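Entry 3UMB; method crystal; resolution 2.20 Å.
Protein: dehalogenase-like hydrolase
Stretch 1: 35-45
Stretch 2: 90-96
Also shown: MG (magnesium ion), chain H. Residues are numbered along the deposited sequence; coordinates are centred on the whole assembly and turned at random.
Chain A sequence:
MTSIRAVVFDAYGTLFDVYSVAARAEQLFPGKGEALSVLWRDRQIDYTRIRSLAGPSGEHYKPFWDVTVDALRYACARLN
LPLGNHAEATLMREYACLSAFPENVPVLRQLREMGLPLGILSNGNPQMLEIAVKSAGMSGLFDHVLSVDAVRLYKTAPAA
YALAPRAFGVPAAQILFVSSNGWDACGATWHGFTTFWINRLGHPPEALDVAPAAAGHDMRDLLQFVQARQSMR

Stretch 1, residues 35-45: ALSVLWRDRQI
Stretch 2, residues 90-96: TLMREYA

Two helices far apart in sequence meet here through a small, side-chain-only contact, an apolar cluster centred on Trp40 and closed at one end by a hydrogen bond from Gln44 to Tyr95. Residues 35-45 and 90-96 are helical throughout, with phi/psi values scattered around -62/-45 and regular i to i+4 bonds such as Trp40 N to Leu36 O (2.8 Å) and Tyr95 N to Leu91 O (3.0 Å). Their N-to-C directions differ by 67°, with a signed crossing angle of -67°, and the axes come no closer than 14.3 Å. Such a gap is too wide for backbones to touch, so long side chains must span it, and only 277 Å² is buried, both sides summed.

The register follows the helical repeat. Leu36, Trp40 and Gln44, spaced four apart, all point their CA-to-CB bonds toward the second helix, and Leu91 and Tyr95, also four apart, point back. Leu36 (chi1 t, chi2 p) meets Leu91 (m, t), with Leu36 CD2 4.2 Å from Leu91 CD1; branched aliphatic ends pack here without polar groups to satisfy.

Trp40 suits the centre because its indole is long and broad enough to cross the gap. With chi1 at -175° and chi2 at 14°, it brings the six-membered ring among three partners. Trp40 CH2 lies 4.3 Å from Leu91 CB and 3.7 Å from Tyr95 CD1. The edge of Tyr95 is directed toward the face of Trp40 in an offset edge-to-face pair, centroids 5.6 Å apart and planes at 72°. Met92 is present as selenomethionine; the CA-to-CB bond of Met92 points sideways, but its m, m, m chain (chi1 -73°, chi2 -40°, chi3 -75°) brings its end nearer, placing Met92 SE 3.9 Å from Trp40 CZ2 at the edge of the indole, near its plane. The polar Trp40 NE1 is hydrogen-bonded elsewhere in the structure, so the buried indole leaves no unmet donor.

Tyr95, with chi1 at -147° between wells and chi2 at 120°, combines an aromatic ring for the cluster with a hydroxyl that reaches past it. Gln44 (chi1 171°, chi2 -165°, chi3 54°) extends to meet it: Gln44 NE2 donates to Tyr95 OH at 3.0 Å, with an N-H...O angle of 161°. Arg41 (t, p, t; chi4 164°) helps hold the amide by donating from Arg41 NH1 to Gln44 OE1 at 2.8 Å. On the same helix but out of reach of the second, Asp42 OD1 binds the magnesium ion MG at 2.3 Å.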

# COMPACT_ATOMS: atom_id res chain seq x y z
N ALA A 35 -12.19 -14.75 -0.04
CA ALA A 35 -11.97 -13.70 0.96
C ALA A 35 -10.54 -13.72 1.50
O ALA A 35 -9.90 -12.67 1.57
CB ALA A 35 -12.97 -13.82 2.10
N LEU A 36 -10.06 -14.91 1.88
CA LEU A 36 -8.70 -15.05 2.38
C LEU A 36 -7.69 -14.58 1.34
O LEU A 36 -6.72 -13.89 1.68
CB LEU A 36 -8.37 -16.50 2.75
CG LEU A 36 -6.96 -16.83 3.24
CD1 LEU A 36 -6.52 -15.91 4.36
CD2 LEU A 36 -6.81 -18.29 3.72
N SER A 37 -7.93 -14.97 0.08
CA SER A 37 -6.92 -14.85 -0.95
C SER A 37 -6.82 -13.38 -1.28
O SER A 37 -5.73 -12.82 -1.29
CB SER A 37 -7.21 -15.77 -2.16
OG SER A 37 -8.11 -15.17 -3.05
N VAL A 38 -7.97 -12.73 -1.45
CA VAL A 38 -8.00 -11.27 -1.54
C VAL A 38 -7.30 -10.55 -0.37
O VAL A 38 -6.42 -9.71 -0.62
CB VAL A 38 -9.41 -10.72 -1.66
CG1 VAL A 38 -9.35 -9.21 -1.78
CG2 VAL A 38 -10.13 -11.31 -2.90
N LEU A 39 -7.70 -10.83 0.89
CA LEU A 39 -7.12 -10.14 2.05
C LEU A 39 -5.63 -10.38 2.15
O LEU A 39 -4.87 -9.48 2.47
CB LEU A 39 -7.81 -10.52 3.37
CG LEU A 39 -7.35 -9.83 4.64
CD1 LEU A 39 -7.37 -8.31 4.46
CD2 LEU A 39 -8.17 -10.32 5.87
N TRP A 40 -5.21 -11.59 1.79
CA TRP A 40 -3.83 -12.02 1.87
C TRP A 40 -2.91 -11.30 0.88
O TRP A 40 -1.82 -10.84 1.26
CB TRP A 40 -3.80 -13.50 1.61
CG TRP A 40 -2.50 -14.15 1.77
CD1 TRP A 40 -1.37 -13.67 2.35
CD2 TRP A 40 -2.22 -15.46 1.35
NE1 TRP A 40 -0.37 -14.62 2.31
CE2 TRP A 40 -0.88 -15.73 1.69
CE3 TRP A 40 -2.98 -16.45 0.67
CZ2 TRP A 40 -0.27 -16.96 1.39
CZ3 TRP A 40 -2.38 -17.67 0.39
CH2 TRP A 40 -1.03 -17.91 0.74
N ARG A 41 -3.37 -11.17 -0.36
CA ARG A 41 -2.64 -10.43 -1.39
C ARG A 41 -2.56 -8.94 -1.03
O ARG A 41 -1.49 -8.34 -1.10
CB ARG A 41 -3.29 -10.64 -2.76
CG ARG A 41 -2.65 -9.88 -3.95
CD ARG A 41 -1.14 -10.23 -4.18
NE ARG A 41 -0.58 -9.44 -5.29
CZ ARG A 41 0.74 -9.28 -5.53
NH1 ARG A 41 1.66 -9.87 -4.75
NH2 ARG A 41 1.14 -8.53 -6.55
N ASP A 42 -3.68 -8.36 -0.60
CA ASP A 42 -3.71 -6.99 -0.09
C ASP A 42 -2.63 -6.77 0.96
O ASP A 42 -1.81 -5.88 0.83
CB ASP A 42 -5.06 -6.65 0.54
CG ASP A 42 -5.17 -5.15 0.97
OD1 ASP A 42 -5.20 -4.27 0.06
OD2 ASP A 42 -5.26 -4.88 2.21
N ARG A 43 -2.66 -7.56 2.02
CA ARG A 43 -1.71 -7.32 3.13
C ARG A 43 -0.28 -7.67 2.74
O ARG A 43 0.65 -7.03 3.20
CB ARG A 43 -2.14 -7.99 4.45
CG ARG A 43 -3.36 -7.28 5.07
CD ARG A 43 -3.02 -5.83 5.41
NE ARG A 43 -3.71 -5.34 6.59
CZ ARG A 43 -4.92 -4.75 6.58
NH1 ARG A 43 -5.46 -4.29 7.71
NH2 ARG A 43 -5.62 -4.60 5.46
N GLN A 44 -0.11 -8.63 1.83
CA GLN A 44 1.24 -8.97 1.39
C GLN A 44 1.91 -7.75 0.76
O GLN A 44 3.00 -7.36 1.13
CB GLN A 44 1.21 -10.19 0.45
CG GLN A 44 2.50 -10.52 -0.23
CD GLN A 44 2.28 -11.49 -1.39
OE1 GLN A 44 1.47 -11.21 -2.28
NE2 GLN A 44 2.97 -12.65 -1.36
N ILE A 45 1.20 -7.12 -0.14
CA ILE A 45 1.67 -5.94 -0.79
C ILE A 45 1.71 -4.75 0.17
O ILE A 45 2.68 -4.05 0.21
CB ILE A 45 0.90 -5.73 -2.07
CG1 ILE A 45 1.30 -6.80 -3.07
CG2 ILE A 45 1.21 -4.36 -2.70
CD1 ILE A 45 2.84 -6.76 -3.45
N THR A 90 0.82 -26.00 4.20
CA THR A 90 0.17 -26.37 2.94
C THR A 90 -0.02 -25.23 1.99
O THR A 90 0.04 -25.41 0.77
CB THR A 90 -1.24 -26.96 3.18
OG1 THR A 90 -1.11 -28.16 3.94
CG2 THR A 90 -1.92 -27.29 1.86
N LEU A 91 -0.29 -24.04 2.52
CA LEU A 91 -0.64 -22.92 1.63
C LEU A 91 0.62 -22.30 1.12
O LEU A 91 0.66 -21.83 0.00
CB LEU A 91 -1.52 -21.88 2.33
CG LEU A 91 -3.02 -22.21 2.29
CD1 LEU A 91 -3.80 -21.14 3.06
CD2 LEU A 91 -3.51 -22.32 0.83
N MSE A 92 1.63 -22.29 1.97
CA MSE A 92 2.96 -21.82 1.61
C MSE A 92 3.59 -22.75 0.52
O MSE A 92 3.99 -22.25 -0.54
CB MSE A 92 3.82 -21.60 2.89
CG MSE A 92 3.44 -20.29 3.78
SE MSE A 92 2.98 -18.70 2.70
CE MSE A 92 4.85 -18.24 2.16
N ARG A 93 3.60 -24.08 0.74
CA ARG A 93 3.95 -25.04 -0.33
C ARG A 93 3.28 -24.69 -1.63
O ARG A 93 3.91 -24.57 -2.67
CB ARG A 93 3.52 -26.48 0.01
CG ARG A 93 4.37 -27.13 1.10
CD ARG A 93 4.19 -28.65 1.19
NE ARG A 93 3.28 -29.07 2.27
CZ ARG A 93 3.61 -29.20 3.56
NH1 ARG A 93 4.83 -28.91 4.01
NH2 ARG A 93 2.68 -29.62 4.43
N GLU A 94 1.97 -24.51 -1.56
CA GLU A 94 1.25 -24.13 -2.73
C GLU A 94 1.88 -22.90 -3.33
O GLU A 94 1.95 -22.78 -4.55
CB GLU A 94 -0.21 -23.86 -2.40
CG GLU A 94 -1.07 -23.98 -3.59
CD GLU A 94 -1.31 -25.40 -4.00
OE1 GLU A 94 -1.31 -26.29 -3.10
OE2 GLU A 94 -1.51 -25.62 -5.21
N TYR A 95 2.32 -21.98 -2.47
CA TYR A 95 2.86 -20.68 -2.93
C TYR A 95 4.22 -20.87 -3.58
O TYR A 95 4.51 -20.25 -4.60
CB TYR A 95 2.95 -19.62 -1.78
CG TYR A 95 2.73 -18.17 -2.26
CD1 TYR A 95 1.68 -17.40 -1.77
CD2 TYR A 95 3.53 -17.60 -3.24
CE1 TYR A 95 1.45 -16.10 -2.23
CE2 TYR A 95 3.30 -16.31 -3.70
CZ TYR A 95 2.27 -15.57 -3.18
OH TYR A 95 2.05 -14.29 -3.64
N ALA A 96 5.05 -21.73 -2.98
CA ALA A 96 6.37 -22.03 -3.53
C ALA A 96 6.31 -22.46 -4.97
O ALA A 96 7.12 -22.02 -5.76
CB ALA A 96 7.09 -23.07 -2.69
MG MG H . -4.36 -2.13 -0.15
O HOH W 1 -5.65 -2.36 1.82
O HOH W 2 -5.22 -2.95 -2.20